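Local coordinates for TRAP dicarboxylate transporter, DctP subunit (Sulfurospirillum deleyianum, PDB 4OVS), which probably serves as the periplasmic solute-binding subunit of a TRAP dicarboxylate transporter, capturing succinate for uptake, at residues I28-V33 with V61-N66. Numbering follows the deposited sequence.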
loop_
_atom_site.group_PDB
_atom_site.type_symbol
_atom_site.label_atom_id
_atom_site.label_comp_id
_atom_site.label_asym_id
_atom_site.label_seq_id
_atom_site.Cartn_x
_atom_site.Cartn_y
_atom_site.Cartn_z
ATOM N N ILE A 28 -5.693 -17.176 15.639
ATOM C CA ILE A 28 -5.329 -15.782 15.320
ATOM C C ILE A 28 -5.983 -15.396 13.971
ATOM O O ILE A 28 -5.893 -16.169 13.005
ATOM C CB ILE A 28 -3.768 -15.595 15.157
ATOM C CG1 ILE A 28 -3.036 -15.843 16.468
ATOM C CG2 ILE A 28 -3.429 -14.161 14.669
ATOM C CD1 ILE A 28 -1.514 -15.731 16.372
ATOM N N LYS A 29 -6.597 -14.208 13.905
ATOM C CA LYS A 29 -7.363 -13.757 12.759
ATOM C C LYS A 29 -6.602 -12.597 12.166
ATOM O O LYS A 29 -6.440 -11.557 12.815
ATOM C CB LYS A 29 -8.774 -13.312 13.185
ATOM C CG LYS A 29 -9.477 -14.350 14.031
ATOM C CD LYS A 29 -10.969 -14.180 14.058
ATOM C CE LYS A 29 -11.443 -13.190 15.095
ATOM N NZ LYS A 29 -12.956 -13.145 15.107
ATOM N N VAL A 30 -6.146 -12.800 10.936
ATOM C CA VAL A 30 -5.491 -11.769 10.122
ATOM C C VAL A 30 -6.487 -11.209 9.109
ATOM O O VAL A 30 -7.240 -11.964 8.499
ATOM C CB VAL A 30 -4.298 -12.337 9.301
ATOM C CG1 VAL A 30 -3.713 -11.234 8.528
ATOM C CG2 VAL A 30 -3.230 -12.965 10.183
ATOM N N THR A 31 -6.482 -9.893 8.915
ATOM C CA THR A 31 -7.446 -9.268 8.043
ATOM C C THR A 31 -6.707 -8.333 7.128
ATOM O O THR A 31 -5.890 -7.592 7.584
ATOM C CB THR A 31 -8.518 -8.504 8.849
ATOM O OG1 THR A 31 -9.474 -7.915 7.981
ATOM C CG2 THR A 31 -7.906 -7.374 9.742
ATOM N N HIS A 32 -6.984 -8.425 5.827
ATOM C CA HIS A 32 -6.486 -7.457 4.839
ATOM C C HIS A 32 -7.423 -7.345 3.623
ATOM O O HIS A 32 -8.404 -8.121 3.508
ATOM C CB HIS A 32 -5.040 -7.804 4.413
ATOM C CG HIS A 32 -4.898 -9.055 3.610
ATOM N ND1 HIS A 32 -5.217 -9.116 2.272
ATOM C CD2 HIS A 32 -4.381 -10.267 3.929
ATOM C CE1 HIS A 32 -4.950 -10.325 1.813
ATOM N NE2 HIS A 32 -4.425 -11.039 2.792
ATOM N N VAL A 33 -7.134 -6.369 2.752
ATOM C CA VAL A 33 -8.024 -5.936 1.720
ATOM C C VAL A 33 -7.620 -6.332 0.285
ATOM O O VAL A 33 -8.344 -6.006 -0.674
ATOM C CB VAL A 33 -8.215 -4.380 1.772
ATOM C CG1 VAL A 33 -8.700 -3.891 3.168
ATOM C CG2 VAL A 33 -6.931 -3.670 1.411
ATOM N N VAL A 61 -3.639 -19.939 12.481
ATOM C CA VAL A 61 -3.841 -18.570 11.981
ATOM C C VAL A 61 -4.778 -18.647 10.754
ATOM O O VAL A 61 -4.487 -19.403 9.814
ATOM C CB VAL A 61 -2.547 -17.939 11.584
ATOM C CG1 VAL A 61 -2.803 -16.489 11.017
ATOM C CG2 VAL A 61 -1.523 -17.920 12.762
ATOM N N ILE A 62 -5.893 -17.930 10.792
ATOM C CA ILE A 62 -6.838 -17.870 9.668
ATOM C C ILE A 62 -6.760 -16.459 9.060
ATOM O O ILE A 62 -6.847 -15.451 9.758
ATOM C CB ILE A 62 -8.266 -18.193 10.097
ATOM C CG1 ILE A 62 -8.329 -19.597 10.715
ATOM C CG2 ILE A 62 -9.287 -18.054 8.884
ATOM C CD1 ILE A 62 -7.647 -20.685 9.900
ATOM N N VAL A 63 -6.527 -16.410 7.760
ATOM C CA VAL A 63 -6.337 -15.163 7.030
ATOM C C VAL A 63 -7.595 -14.877 6.182
ATOM O O VAL A 63 -8.028 -15.711 5.396
ATOM C CB VAL A 63 -5.130 -15.267 6.055
ATOM C CG1 VAL A 63 -5.007 -13.995 5.238
ATOM C CG2 VAL A 63 -3.822 -15.552 6.791
ATOM N N PHE A 64 -8.173 -13.689 6.360
ATOM C CA PHE A 64 -9.273 -13.222 5.594
ATOM C C PHE A 64 -8.837 -12.108 4.639
ATOM O O PHE A 64 -8.669 -10.958 5.042
ATOM C CB PHE A 64 -10.341 -12.662 6.552
ATOM C CG PHE A 64 -10.990 -13.696 7.429
ATOM C CD1 PHE A 64 -12.118 -14.351 7.027
ATOM C CD2 PHE A 64 -10.476 -13.984 8.690
ATOM C CE1 PHE A 64 -12.730 -15.285 7.853
ATOM C CE2 PHE A 64 -11.101 -14.916 9.520
ATOM C CZ PHE A 64 -12.201 -15.564 9.107
ATOM N N PRO A 65 -8.648 -12.432 3.356
ATOM C CA PRO A 65 -8.259 -11.405 2.398
ATOM C C PRO A 65 -9.440 -10.654 1.806
ATOM O O PRO A 65 -10.583 -10.897 2.219
ATOM C CB PRO A 65 -7.600 -12.232 1.300
ATOM C CG PRO A 65 -8.445 -13.439 1.259
ATOM C CD PRO A 65 -8.777 -13.741 2.722
ATOM N N ASN A 66 -9.163 -9.762 0.844
ATOM C CA ASN A 66 -10.197 -9.126 0.043
ATOM C C ASN A 66 -11.317 -8.488 0.903
ATOM O O ASN A 66 -12.471 -8.459 0.520
ATOM C CB ASN A 66 -10.795 -10.137 -0.911
ATOM C CG ASN A 66 -9.932 -10.382 -2.149
ATOM O OD1 ASN A 66 -9.371 -9.442 -2.743
ATOM N ND2 ASN A 66 -9.794 -11.651 -2.522
HETATM O O HOH W 1 -10.802 -9.051 5.787
#
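The imidazole of H32 reaches across to P65, whose CA lies over one face of the ring, 3.8 Å from its centroid and 22° off the ring normal, a CH-pi contact offset toward the rim. P65 CB meets the ring at CE1, 3.3 Å away. The ring gets there because H32 CG sits between the backbone N and the carbonyl carbon (chi1 69°), while ND1, hydrogen-bonded to the backbone N of V34, helps fix its rotation. V63 CG1 approaches the same ring obliquely, 3.9 Å from NE2. Farther back, V30 and V61 touch through single methyls, CG2 of V30 against CG1 of V61 at 3.6 Å, and V61 CG2 packs on I28 CB. These three share a sheet face with V63; on it V61 and V63 pack against helix 39-54, and I28 and V30 against I86 of strand 86-87. That helix belongs to a right-handed beta-alpha-beta crossover joining the parallel strands 26-31 and 59-64, as in the periplasmic binding protein fold. The strands are held by bonds from I62 N to I28 O, V30 N to I62 O and F64 N to V30 O, the last nearly straight at 176°. On the other face, F64 turns its ring so that V30 O lies at the edge, in plane, 3.8 Å from CD2. Just past the end of strand 26-31, H32 N donates to F64 O (3.1 Å), and a water hydrogen-bonded to T31 OG1 and F64 O bridges the two. Without the imidazole, as with an alanine here, P65 CA and CB and V63 CG1 would probably lose the ring they pack on, and V34 N its ND1 acceptor. The imidazole also touches K40, a succinate-binding lysine, and the next side chain, V33, lies about 4 Å from bound succinate.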